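Xaa-Pro Dipeptidase (Alteromonas macleodii, PDB 2QS8) is a TIM-barrel amidohydrolase, probably a dipeptidase or carboxypeptidase, that binds magnesium and methionine in its active site. Local coordinates at residues I37-K42 with I375-L380; H98-F103 with K131-R136; S116-I121 with Y186-D191; D265-N270 with K319-A324. All blocks are in the same frame, centred on the assembly; numbering follows the deposited sequence.

Interaction 1. Residues I37-K42 with I375-L380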
loop_
_atom_site.group_PDB
_atom_site.type_symbol
_atom_site.label_atom_id
_atom_site.label_comp_id
_atom_site.label_asym_id
_atom_site.label_seq_id
_atom_site.Cartn_x
_atom_site.Cartn_y
_atom_site.Cartn_z
ATOM N N ILE A 37 -34.418 25.500 28.095
ATOM C CA ILE A 37 -34.823 26.863 28.402
ATOM C C ILE A 37 -36.256 26.899 27.862
ATOM O O ILE A 37 -36.464 26.936 26.653
ATOM C CB ILE A 37 -33.951 27.892 27.650
ATOM C CG1 ILE A 37 -32.507 27.810 28.147
ATOM C CG2 ILE A 37 -34.502 29.291 27.840
ATOM C CD1 ILE A 37 -31.538 28.660 27.357
ATOM N N SER A 38 -37.237 26.859 28.761
ATOM C CA SER A 38 -38.646 26.845 28.366
ATOM C C SER A 38 -39.286 28.200 28.078
ATOM O O SER A 38 -40.282 28.276 27.365
ATOM C CB SER A 38 -39.477 26.118 29.422
ATOM O OG SER A 38 -39.345 26.742 30.681
ATOM N N ASP A 39 -38.737 29.274 28.626
ATOM C CA ASP A 39 -39.336 30.570 28.368
ATOM C C ASP A 39 -38.421 31.745 28.698
ATOM O O ASP A 39 -37.467 31.617 29.460
ATOM C CB ASP A 39 -40.645 30.692 29.148
ATOM C CG ASP A 39 -41.646 31.611 28.473
ATOM O OD1 ASP A 39 -42.679 31.914 29.112
ATOM O OD2 ASP A 39 -41.410 32.023 27.315
ATOM N N ILE A 40 -38.730 32.895 28.108
ATOM C CA ILE A 40 -37.953 34.109 28.316
ATOM C C ILE A 40 -38.916 35.280 28.331
ATOM O O ILE A 40 -39.439 35.673 27.291
ATOM C CB ILE A 40 -36.934 34.322 27.174
ATOM C CG1 ILE A 40 -36.018 33.102 27.063
ATOM C CG2 ILE A 40 -36.126 35.588 27.422
ATOM C CD1 ILE A 40 -35.138 33.120 25.851
ATOM N N LYS A 41 -39.149 35.833 29.513
ATOM C CA LYS A 41 -40.060 36.957 29.650
ATOM C C LYS A 41 -39.337 38.223 30.096
ATOM O O LYS A 41 -38.304 38.158 30.766
ATOM C CB LYS A 41 -41.170 36.591 30.638
ATOM C CG LYS A 41 -42.039 35.443 30.151
ATOM C CD LYS A 41 -43.279 35.245 31.019
ATOM C CE LYS A 41 -44.256 34.267 30.364
ATOM N NZ LYS A 41 -44.633 34.714 28.986
ATOM N N LYS A 42 -39.876 39.374 29.706
ATOM C CA LYS A 42 -39.285 40.655 30.075
ATOM C C LYS A 42 -39.611 41.042 31.513
ATOM O O LYS A 42 -40.691 40.736 32.029
ATOM C CB LYS A 42 -39.752 41.751 29.119
ATOM C CG LYS A 42 -39.176 41.623 27.717
ATOM C CD LYS A 42 -39.715 42.710 26.812
ATOM C CE LYS A 42 -39.235 42.543 25.376
ATOM N NZ LYS A 42 -39.930 43.500 24.451
ATOM N N ILE A 375 -29.188 31.970 24.243
ATOM C CA ILE A 375 -30.217 31.836 25.259
ATOM C C ILE A 375 -31.535 32.158 24.567
ATOM O O ILE A 375 -31.938 33.315 24.445
ATOM C CB ILE A 375 -29.936 32.763 26.437
ATOM C CG1 ILE A 375 -28.567 32.391 27.030
ATOM C CG2 ILE A 375 -31.037 32.632 27.476
ATOM C CD1 ILE A 375 -28.114 33.234 28.197
ATOM N N GLU A 376 -32.176 31.098 24.088
ATOM C CA GLU A 376 -33.422 31.179 23.348
ATOM C C GLU A 376 -34.304 30.018 23.772
ATOM O O GLU A 376 -33.805 28.941 24.110
ATOM C CB GLU A 376 -33.124 31.072 21.849
ATOM C CG GLU A 376 -33.670 32.208 20.996
ATOM C CD GLU A 376 -32.914 32.373 19.674
ATOM O OE1 GLU A 376 -33.336 33.213 18.850
ATOM O OE2 GLU A 376 -31.897 31.676 19.461
ATOM N N SER A 377 -35.613 30.238 23.749
ATOM C CA SER A 377 -36.565 29.205 24.134
ATOM C C SER A 377 -36.395 27.952 23.279
ATOM O O SER A 377 -36.312 28.031 22.052
ATOM C CB SER A 377 -37.999 29.733 23.988
ATOM O OG SER A 377 -38.198 30.907 24.760
ATOM N N GLY A 378 -36.351 26.797 23.938
ATOM C CA GLY A 378 -36.191 25.546 23.227
ATOM C C GLY A 378 -34.782 24.975 23.300
ATOM O O GLY A 378 -34.610 23.761 23.369
ATOM N N LYS A 379 -33.772 25.839 23.299
ATOM C CA LYS A 379 -32.385 25.374 23.357
ATOM C C LYS A 379 -31.999 24.806 24.711
ATOM O O LYS A 379 -32.716 24.991 25.692
ATOM C CB LYS A 379 -31.425 26.503 22.982
ATOM C CG LYS A 379 -31.430 26.819 21.497
ATOM C CD LYS A 379 -30.212 27.628 21.095
ATOM C CE LYS A 379 -30.169 27.846 19.589
ATOM N NZ LYS A 379 -28.958 28.607 19.170
ATOM N N LEU A 380 -30.870 24.106 24.758
ATOM C CA LEU A 380 -30.387 23.514 26.001
ATOM C C LEU A 380 -29.955 24.599 26.983
ATOM O O LEU A 380 -29.402 25.637 26.591
ATOM C CB LEU A 380 -29.223 22.556 25.716
ATOM C CG LEU A 380 -29.562 21.291 24.906
ATOM C CD1 LEU A 380 -28.288 20.504 24.582
ATOM C CD2 LEU A 380 -30.524 20.417 25.697
#

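Interaction 2. Residues H98-F103 with K131-R136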
loop_
_atom_site.group_PDB
_atom_site.type_symbol
_atom_site.label_atom_id
_atom_site.label_comp_id
_atom_site.label_asym_id
_atom_site.label_seq_id
_atom_site.Cartn_x
_atom_site.Cartn_y
_atom_site.Cartn_z
ATOM N N HIS A 98 -7.901 19.722 34.118
ATOM C CA HIS A 98 -7.856 20.713 33.065
ATOM C C HIS A 98 -9.268 21.020 32.582
ATOM O O HIS A 98 -9.614 22.177 32.356
ATOM C CB HIS A 98 -7.013 20.207 31.898
ATOM C CG HIS A 98 -5.563 20.035 32.233
ATOM N ND1 HIS A 98 -4.705 19.293 31.444
ATOM C CD2 HIS A 98 -4.814 20.544 33.233
ATOM C CE1 HIS A 98 -3.487 19.357 31.952
ATOM N NE2 HIS A 98 -3.521 20.108 33.036
ATOM N N ALA A 99 -10.076 19.980 32.434
ATOM C CA ALA A 99 -11.438 20.144 31.958
ATOM C C ALA A 99 -12.289 20.874 32.977
ATOM O O ALA A 99 -13.060 21.760 32.632
ATOM C CB ALA A 99 -12.054 18.786 31.654
ATOM N N TYR A 100 -12.150 20.495 34.238
ATOM C CA TYR A 100 -12.932 21.123 35.278
ATOM C C TYR A 100 -12.656 22.626 35.434
ATOM O O TYR A 100 -13.600 23.417 35.547
ATOM C CB TYR A 100 -12.718 20.421 36.614
ATOM C CG TYR A 100 -13.627 20.963 37.672
ATOM C CD1 TYR A 100 -15.012 20.825 37.559
ATOM C CD2 TYR A 100 -13.119 21.692 38.747
ATOM C CE1 TYR A 100 -15.871 21.406 38.491
ATOM C CE2 TYR A 100 -13.968 22.280 39.683
ATOM C CZ TYR A 100 -15.340 22.133 39.548
ATOM O OH TYR A 100 -16.180 22.711 40.470
ATOM N N VAL A 101 -11.388 23.029 35.440
ATOM C CA VAL A 101 -11.084 24.446 35.587
ATOM C C VAL A 101 -11.556 25.252 34.376
ATOM O O VAL A 101 -11.893 26.430 34.498
ATOM C CB VAL A 101 -9.559 24.708 35.797
ATOM C CG1 VAL A 101 -9.057 23.944 37.015
ATOM C CG2 VAL A 101 -8.778 24.321 34.551
ATOM N N THR A 102 -11.579 24.612 33.211
ATOM C CA THR A 102 -12.008 25.275 31.990
ATOM C C THR A 102 -13.518 25.465 32.038
ATOM O O THR A 102 -14.050 26.497 31.631
ATOM C CB THR A 102 -11.633 24.441 30.747
ATOM O OG1 THR A 102 -10.205 24.315 30.658
ATOM C CG2 THR A 102 -12.152 25.112 29.484
ATOM N N PHE A 103 -14.188 24.444 32.550
ATOM C CA PHE A 103 -15.632 24.420 32.687
ATOM C C PHE A 103 -16.040 25.465 33.714
ATOM O O PHE A 103 -16.951 26.252 33.479
ATOM C CB PHE A 103 -16.060 23.007 33.120
ATOM C CG PHE A 103 -17.528 22.862 33.411
ATOM C CD1 PHE A 103 -18.483 23.148 32.443
ATOM C CD2 PHE A 103 -17.952 22.400 34.649
ATOM C CE1 PHE A 103 -19.845 22.971 32.706
ATOM C CE2 PHE A 103 -19.307 22.219 34.920
ATOM C CZ PHE A 103 -20.256 22.507 33.946
ATOM N N LYS A 131 -20.056 10.547 35.432
ATOM C CA LYS A 131 -19.023 10.055 36.342
ATOM C C LYS A 131 -18.302 11.212 37.036
ATOM O O LYS A 131 -17.801 11.065 38.153
ATOM C CB LYS A 131 -18.013 9.190 35.585
ATOM C CG LYS A 131 -18.645 8.059 34.776
ATOM C CD LYS A 131 -19.440 7.098 35.658
ATOM C CE LYS A 131 -20.190 6.072 34.812
ATOM N NZ LYS A 131 -19.265 5.285 33.935
ATOM N N LEU A 132 -18.238 12.354 36.360
ATOM C CA LEU A 132 -17.607 13.543 36.921
ATOM C C LEU A 132 -18.078 14.779 36.158
ATOM O O LEU A 132 -18.665 14.674 35.083
ATOM C CB LEU A 132 -16.071 13.451 36.858
ATOM C CG LEU A 132 -15.404 13.590 35.490
ATOM C CD1 LEU A 132 -13.923 13.797 35.659
ATOM C CD2 LEU A 132 -15.675 12.352 34.661
ATOM N N ALA A 133 -17.814 15.948 36.725
ATOM C CA ALA A 133 -18.220 17.196 36.109
ATOM C C ALA A 133 -17.201 17.704 35.087
ATOM O O ALA A 133 -15.992 17.489 35.223
ATOM C CB ALA A 133 -18.450 18.234 37.178
ATOM N N GLY A 134 -17.712 18.380 34.067
ATOM C CA GLY A 134 -16.869 18.920 33.015
ATOM C C GLY A 134 -17.716 19.514 31.902
ATOM O O GLY A 134 -18.941 19.499 31.968
ATOM N N PRO A 135 -17.085 20.048 30.855
ATOM C CA PRO A 135 -17.834 20.637 29.747
ATOM C C PRO A 135 -18.288 19.559 28.771
ATOM O O PRO A 135 -17.948 18.388 28.930
ATOM C CB PRO A 135 -16.814 21.573 29.126
ATOM C CG PRO A 135 -15.551 20.742 29.229
ATOM C CD PRO A 135 -15.632 20.161 30.631
ATOM N N ARG A 136 -19.079 19.950 27.780
ATOM C CA ARG A 136 -19.513 19.008 26.755
ATOM C C ARG A 136 -18.275 18.911 25.865
ATOM O O ARG A 136 -17.789 19.927 25.367
ATOM C CB ARG A 136 -20.685 19.567 25.946
ATOM C CG ARG A 136 -21.983 19.703 26.721
ATOM C CD ARG A 136 -23.041 20.454 25.907
ATOM N NE ARG A 136 -24.168 20.844 26.749
ATOM C CZ ARG A 136 -25.114 20.015 27.180
ATOM N NH1 ARG A 136 -25.090 18.730 26.846
ATOM N NH2 ARG A 136 -26.077 20.465 27.964
#

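Interaction 3. Residues S116-I121 with Y186-D191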
loop_
_atom_site.group_PDB
_atom_site.type_symbol
_atom_site.label_atom_id
_atom_site.label_comp_id
_atom_site.label_asym_id
_atom_site.label_seq_id
_atom_site.Cartn_x
_atom_site.Cartn_y
_atom_site.Cartn_z
ATOM N N SER A 116 -2.894 12.129 22.915
ATOM C CA SER A 116 -2.255 10.869 22.537
ATOM C C SER A 116 -3.189 9.863 21.853
ATOM O O SER A 116 -2.725 8.917 21.223
ATOM C CB SER A 116 -1.550 10.228 23.742
ATOM O OG SER A 116 -2.454 9.902 24.782
ATOM N N GLY A 117 -4.498 10.070 21.965
ATOM C CA GLY A 117 -5.435 9.180 21.301
ATOM C C GLY A 117 -6.800 8.943 21.936
ATOM O O GLY A 117 -7.827 9.082 21.280
ATOM N N LEU A 118 -6.821 8.587 23.215
ATOM C CA LEU A 118 -8.067 8.277 23.891
ATOM C C LEU A 118 -8.356 9.134 25.126
ATOM O O LEU A 118 -9.285 8.846 25.883
ATOM C CB LEU A 118 -8.059 6.793 24.281
ATOM C CG LEU A 118 -8.596 5.748 23.292
ATOM C CD1 LEU A 118 -10.086 5.983 23.107
ATOM C CD2 LEU A 118 -7.897 5.833 21.956
ATOM N N VAL A 119 -7.576 10.188 25.332
ATOM C CA VAL A 119 -7.783 11.035 26.500
ATOM C C VAL A 119 -9.129 11.780 26.457
ATOM O O VAL A 119 -10.016 11.506 27.264
ATOM C CB VAL A 119 -6.613 12.031 26.675
ATOM C CG1 VAL A 119 -6.791 12.839 27.963
ATOM C CG2 VAL A 119 -5.294 11.264 26.718
ATOM N N ALA A 120 -9.291 12.707 25.525
ATOM C CA ALA A 120 -10.550 13.442 25.431
ATOM C C ALA A 120 -11.753 12.501 25.189
ATOM O O ALA A 120 -12.839 12.720 25.727
ATOM C CB ALA A 120 -10.468 14.491 24.312
ATOM N N ILE A 121 -11.564 11.460 24.383
ATOM C CA ILE A 121 -12.658 10.540 24.117
ATOM C C ILE A 121 -13.129 9.887 25.428
ATOM O O ILE A 121 -14.328 9.827 25.708
ATOM C CB ILE A 121 -12.227 9.456 23.122
ATOM C CG1 ILE A 121 -12.093 10.075 21.722
ATOM C CG2 ILE A 121 -13.204 8.293 23.150
ATOM C CD1 ILE A 121 -11.330 9.218 20.743
ATOM N N TYR A 186 -12.643 7.017 13.965
ATOM C CA TYR A 186 -14.056 6.685 14.109
ATOM C C TYR A 186 -14.150 5.471 15.051
ATOM O O TYR A 186 -15.015 5.400 15.926
ATOM C CB TYR A 186 -14.654 6.302 12.745
ATOM C CG TYR A 186 -15.905 5.465 12.826
ATOM C CD1 TYR A 186 -17.120 6.015 13.252
ATOM C CD2 TYR A 186 -15.879 4.116 12.486
ATOM C CE1 TYR A 186 -18.277 5.234 13.335
ATOM C CE2 TYR A 186 -17.023 3.328 12.564
ATOM C CZ TYR A 186 -18.220 3.891 12.986
ATOM O OH TYR A 186 -19.348 3.112 13.045
ATOM N N LYS A 187 -13.232 4.534 14.854
ATOM C CA LYS A 187 -13.195 3.314 15.642
ATOM C C LYS A 187 -12.889 3.619 17.103
ATOM O O LYS A 187 -13.496 3.029 17.980
ATOM C CB LYS A 187 -12.151 2.348 15.055
ATOM C CG LYS A 187 -12.096 0.951 15.673
ATOM C CD LYS A 187 -11.137 0.051 14.869
ATOM C CE LYS A 187 -10.988 -1.319 15.515
ATOM N NZ LYS A 187 -10.316 -2.269 14.604
ATOM N N ASP A 188 -11.968 4.549 17.359
ATOM C CA ASP A 188 -11.617 4.901 18.729
ATOM C C ASP A 188 -12.761 5.624 19.452
ATOM O O ASP A 188 -12.792 5.656 20.679
ATOM C CB ASP A 188 -10.375 5.794 18.773
ATOM C CG ASP A 188 -9.125 5.100 18.251
ATOM O OD1 ASP A 188 -8.996 3.864 18.406
ATOM O OD2 ASP A 188 -8.260 5.805 17.703
ATOM N N GLY A 189 -13.683 6.203 18.683
ATOM C CA GLY A 189 -14.807 6.917 19.266
ATOM C C GLY A 189 -14.782 8.431 19.080
ATOM O O GLY A 189 -15.517 9.136 19.755
ATOM N N ALA A 190 -13.953 8.937 18.168
ATOM C CA ALA A 190 -13.866 10.386 17.936
ATOM C C ALA A 190 -15.103 11.001 17.260
ATOM O O ALA A 190 -15.792 10.334 16.486
ATOM C CB ALA A 190 -12.631 10.698 17.104
ATOM N N ASP A 191 -15.375 12.268 17.556
ATOM C CA ASP A 191 -16.508 12.990 16.964
ATOM C C ASP A 191 -16.057 13.630 15.661
ATOM O O ASP A 191 -16.853 13.828 14.744
ATOM C CB ASP A 191 -17.013 14.111 17.885
ATOM C CG ASP A 191 -17.459 13.611 19.237
ATOM O OD1 ASP A 191 -16.731 13.837 20.232
ATOM O OD2 ASP A 191 -18.543 12.995 19.297
#

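Interaction 4. Residues D265-N270 with K319-A324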
loop_
_atom_site.group_PDB
_atom_site.type_symbol
_atom_site.label_atom_id
_atom_site.label_comp_id
_atom_site.label_asym_id
_atom_site.label_seq_id
_atom_site.Cartn_x
_atom_site.Cartn_y
_atom_site.Cartn_z
ATOM N N ASP A 265 -9.934 34.665 0.550
ATOM C CA ASP A 265 -11.086 34.618 -0.340
ATOM C C ASP A 265 -11.573 33.176 -0.492
ATOM O O ASP A 265 -12.772 32.923 -0.606
ATOM C CB ASP A 265 -10.743 35.203 -1.712
ATOM C CG ASP A 265 -10.525 36.710 -1.665
ATOM O OD1 ASP A 265 -11.308 37.395 -0.975
ATOM O OD2 ASP A 265 -9.590 37.214 -2.321
ATOM N N LEU A 266 -10.646 32.230 -0.504
ATOM C CA LEU A 266 -11.029 30.831 -0.616
ATOM C C LEU A 266 -11.855 30.437 0.602
ATOM O O LEU A 266 -12.873 29.773 0.473
ATOM C CB LEU A 266 -9.789 29.940 -0.720
ATOM C CG LEU A 266 -9.127 29.912 -2.098
ATOM C CD1 LEU A 266 -7.799 29.182 -2.018
ATOM C CD2 LEU A 266 -10.059 29.224 -3.097
HETATM N N MSE A 267 -11.424 30.855 1.788
HETATM C CA MSE A 267 -12.161 30.523 3.000
HETATM C C MSE A 267 -13.550 31.142 3.025
HETATM O O MSE A 267 -14.497 30.537 3.526
HETATM C CB MSE A 267 -11.377 30.966 4.225
HETATM C CG MSE A 267 -10.227 30.051 4.547
HETATM SE SE MSE A 267 -9.306 30.731 6.130
HETATM C CE MSE A 267 -10.507 30.066 7.552
ATOM N N ILE A 268 -13.665 32.343 2.470
ATOM C CA ILE A 268 -14.947 33.020 2.413
ATOM C C ILE A 268 -15.864 32.294 1.432
ATOM O O ILE A 268 -17.038 32.077 1.710
ATOM C CB ILE A 268 -14.779 34.482 1.961
ATOM C CG1 ILE A 268 -13.991 35.251 3.023
ATOM C CG2 ILE A 268 -16.141 35.126 1.745
ATOM C CD1 ILE A 268 -13.604 36.646 2.609
ATOM N N GLU A 269 -15.315 31.913 0.287
ATOM C CA GLU A 269 -16.087 31.219 -0.740
ATOM C C GLU A 269 -16.576 29.843 -0.305
ATOM O O GLU A 269 -17.671 29.425 -0.672
ATOM C CB GLU A 269 -15.241 31.069 -1.998
ATOM C CG GLU A 269 -15.955 30.439 -3.175
ATOM C CD GLU A 269 -14.984 29.990 -4.261
ATOM O OE1 GLU A 269 -14.093 30.787 -4.639
ATOM O OE2 GLU A 269 -15.111 28.839 -4.737
ATOM N N ASN A 270 -15.750 29.139 0.463
ATOM C CA ASN A 270 -16.084 27.799 0.933
ATOM C C ASN A 270 -16.753 27.811 2.309
ATOM O O ASN A 270 -17.187 26.775 2.798
ATOM C CB ASN A 270 -14.819 26.930 0.986
ATOM C CG ASN A 270 -14.246 26.634 -0.396
ATOM O OD1 ASN A 270 -14.836 25.896 -1.181
ATOM N ND2 ASN A 270 -13.093 27.215 -0.694
ATOM N N LYS A 319 -11.410 41.442 6.485
ATOM C CA LYS A 319 -11.722 40.869 5.179
ATOM C C LYS A 319 -13.064 40.129 5.187
ATOM O O LYS A 319 -13.622 39.829 4.130
ATOM C CB LYS A 319 -10.615 39.912 4.750
ATOM C CG LYS A 319 -10.774 39.359 3.349
ATOM C CD LYS A 319 -10.432 40.403 2.299
ATOM C CE LYS A 319 -10.494 39.819 0.894
ATOM N NZ LYS A 319 -10.038 40.807 -0.125
ATOM N N GLY A 320 -13.569 39.815 6.376
ATOM C CA GLY A 320 -14.847 39.130 6.468
ATOM C C GLY A 320 -14.809 37.617 6.590
ATOM O O GLY A 320 -15.825 36.955 6.370
ATOM N N VAL A 321 -13.647 37.063 6.930
ATOM C CA VAL A 321 -13.494 35.622 7.101
ATOM C C VAL A 321 -14.258 35.175 8.348
ATOM O O VAL A 321 -14.187 35.824 9.388
ATOM C CB VAL A 321 -12.004 35.242 7.266
ATOM C CG1 VAL A 321 -11.871 33.766 7.610
ATOM C CG2 VAL A 321 -11.244 35.560 5.997
ATOM N N LYS A 322 -14.990 34.072 8.249
ATOM C CA LYS A 322 -15.737 33.573 9.397
ATOM C C LYS A 322 -14.758 33.199 10.508
ATOM O O LYS A 322 -13.708 32.601 10.252
ATOM C CB LYS A 322 -16.583 32.368 8.994
ATOM C CG LYS A 322 -17.607 32.695 7.924
ATOM C CD LYS A 322 -18.109 31.436 7.247
ATOM C CE LYS A 322 -19.092 30.699 8.116
ATOM N NZ LYS A 322 -20.350 31.488 8.209
ATOM N N ILE A 323 -15.111 33.554 11.739
ATOM C CA ILE A 323 -14.256 33.301 12.882
ATOM C C ILE A 323 -14.981 32.664 14.057
ATOM O O ILE A 323 -16.072 33.090 14.437
ATOM C CB ILE A 323 -13.598 34.623 13.357
ATOM C CG1 ILE A 323 -12.573 35.087 12.315
ATOM C CG2 ILE A 323 -12.961 34.441 14.722
ATOM C CD1 ILE A 323 -11.923 36.430 12.615
ATOM N N ALA A 324 -14.359 31.629 14.623
ATOM C CA ALA A 324 -14.902 30.928 15.780
ATOM C C ALA A 324 -13.820 30.913 16.863
ATOM O O ALA A 324 -12.634 30.734 16.565
ATOM C CB ALA A 324 -15.300 29.504 15.406
HETATM O O HOH W 1 -15.124 32.283 6.063
#

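Interaction 1. Residues I37-K42 with I375-L380
With CG1 anti to the carbonyl carbon (chi1 -65°) and the chain extended beyond it, Ile-37 sends CD1 across to the loop 375-380, and Ile-40 repeats these torsions past a classic beta bulge in which Ser-38 and Asp-39 both face Val-31. CD1 of Ile-37 comes 4.0 Å from CG2 of Ile-375, while the CG2 branch of Ile-37 lies beside the carbonyl of Glu-376. CD1 of Ile-40 rests on the loop backbone, 3.5 Å from Ile-375 O. Two nearly straight hydrogen bonds grip the main chain of Ile-37: its N donates to Lys-379 O at 3.0 Å, and its O accepts from Gly-378 N at 2.7 Å. Both partners belong to a type II turn from Glu-376 to Lys-379, in which the positive phi of Gly-378 (103°) would jam any CB against the preceding carbonyl. The loop is thereby fastened to the edge of the beta domain outside the barrel, where Ile-37 and Ile-375 both touch Ile-30. An alanine at Ile-37 would probably loosen this seam, losing both branches that touch the loop. The polar hold is backbone alone, so side-chain chemistry adds chiefly apolar cover.

Interaction 2. Residues H98-F103 with K131-R136
The ring of Phe-103 lies flat over the backbone of the incoming loop, with Gly-134 O 3.6 Å above the ring plane and over its centre. CG is anti to the backbone N (chi1 175°), which swings the ring off helix 88-104 and onto the Gly-134 to Pro-135 peptide. The same carbonyl oxygen accepts a hydrogen bond from Lys-405, and the ring also meets Tyr-410 edge-to-face. Behind the ring, Phe-103 CB sits 3.8 Å from CD of Pro-135. That CD is wedged between neighbouring helix turns, since it also approaches CB of Ala-99 at 4.0 Å and Ala-99 O at 3.6 Å. Such an arrangement belongs to the beta/alpha framework of the TIM barrel: helix 88-104 precedes strand 107-112, and the loop leads into the parallel strand 136-139 beside it. Gly-134 is fully extended, and a CB on it would clash with CD of Pro-135. Farther out, Tyr-100 also has CG anti to its backbone N, and its CE1 meets CB of Ala-133 at 4.3 Å. A serine at Phe-103 would probably leave the Gly-134 peptide poorly covered, losing the ring face as well as the edge-to-face meeting with Tyr-410. Within the helix, Thr-102 OG1 donates to His-98 O at 2.8 Å, an oxygen that also takes the Thr-102 backbone N-H.

Interaction 3. Residues S116-I121 with Y186-D191
A Schellman motif closes helix 175-188 here, and the start of helix 119-128 packs against it on the outside of the TIM barrel. Gly-189 is the C-prime residue, with a positive phi of 110°; a CB on it would be jammed against the preceding carbonyl and would also press tightly on CG2 of Ile-121. Ile-121 and Asp-188 carry the larger share of the contact. In Ile-121, CG1 is anti to the carbonyl carbon and chi2 is extended (164°), so CD1 reaches the end of the turn, 3.7 Å from Ala-190 N and 4.1 Å from Ala-190 CB. The other branch, CG2, stands beside the backbone of Asp-188, 3.6 Å from its O. Leu-118, at the N-cap position, folds back through chi1 of -89° and a bent chi2, bringing its two methyls to different parts of Asp-188: CD1 to the carbonyl O at 3.7 Å, CD2 to CG at 4.0 Å. The two side chains cross at about a right angle. Asp-188 has CG anti to its own carbonyl carbon, and its carboxylate is engaged by Arg-185 and Gln-184 of the same helix. Lys-187 on this last turn reaches Asp-152 of the second subunit, and Leu-118 packs on Val-159 of that subunit, placing the contact beside a subunit interface. CB of Asp-188 completes the meeting, 4.1 Å from CD1 of Ile-121.

Interaction 4. Residues D265-N270 with K319-A324
Val-321 touches two successive residues of helix 261-270, one with each methyl. CG1, anti to the backbone N, meets CE of the selenomethionine Met-267 at 3.9 Å, the long side chain being bent at chi3 (80°) to bring its end there. CG2 lies 4.1 Å from CG1 of Ile-268, with the two side chains crossing at about a right angle. Ile-268 extends past Val-321 until CD1 stands 3.5 Å from Lys-319 O. At the exposed end of the contact, Lys-319 bends at chi2 and passes across Asp-265; the salt bridge from NZ to OD1 is long at 3.7 Å, and OD1 in fact lies nearer the CE methylene, 3.2 Å away. On the other flank a water bridges the backbones, accepting from Lys-322 N at 2.8 Å and donating weakly to Met-267 O. In the next shell, the chain turn that sets Val-321 against the helix is a Schellman motif at Gly-320, whose positive phi would jam a CB against the preceding carbonyl. The contact joins neighbouring beta/alpha elements of the barrel: Met-267 also packs on Met-242 and Ile-246 of helix 239-248, Val-321 touches Ala-316 of helix 299-319, and backbone bonds of Lys-322 and Ala-324 to Tyr-274 lay the 319-324 segment beside strand 273-275.

Interaction 1 ties the N-terminal beta region to a late loop, with the other three nested in the loop it closes. Interactions 2 and 3 alternate along the chain, about 17 Å apart between centres; helix 119-128 opens in interaction 3 and leads into the loop of interaction 2. Interaction 4 follows both in series, its centre about 31 Å from that of interaction 2 and on the opposite side of the chain's centre. Interactions 1 and 2 meet where Leu-380 CD1 packs 4.0 Å from Arg-136 NH2, so the loop fastened in interaction 1 also touches the start of strand 136-139. Interactions 2 to 4 join outer elements of the barrel carrying the metal and methionine sites.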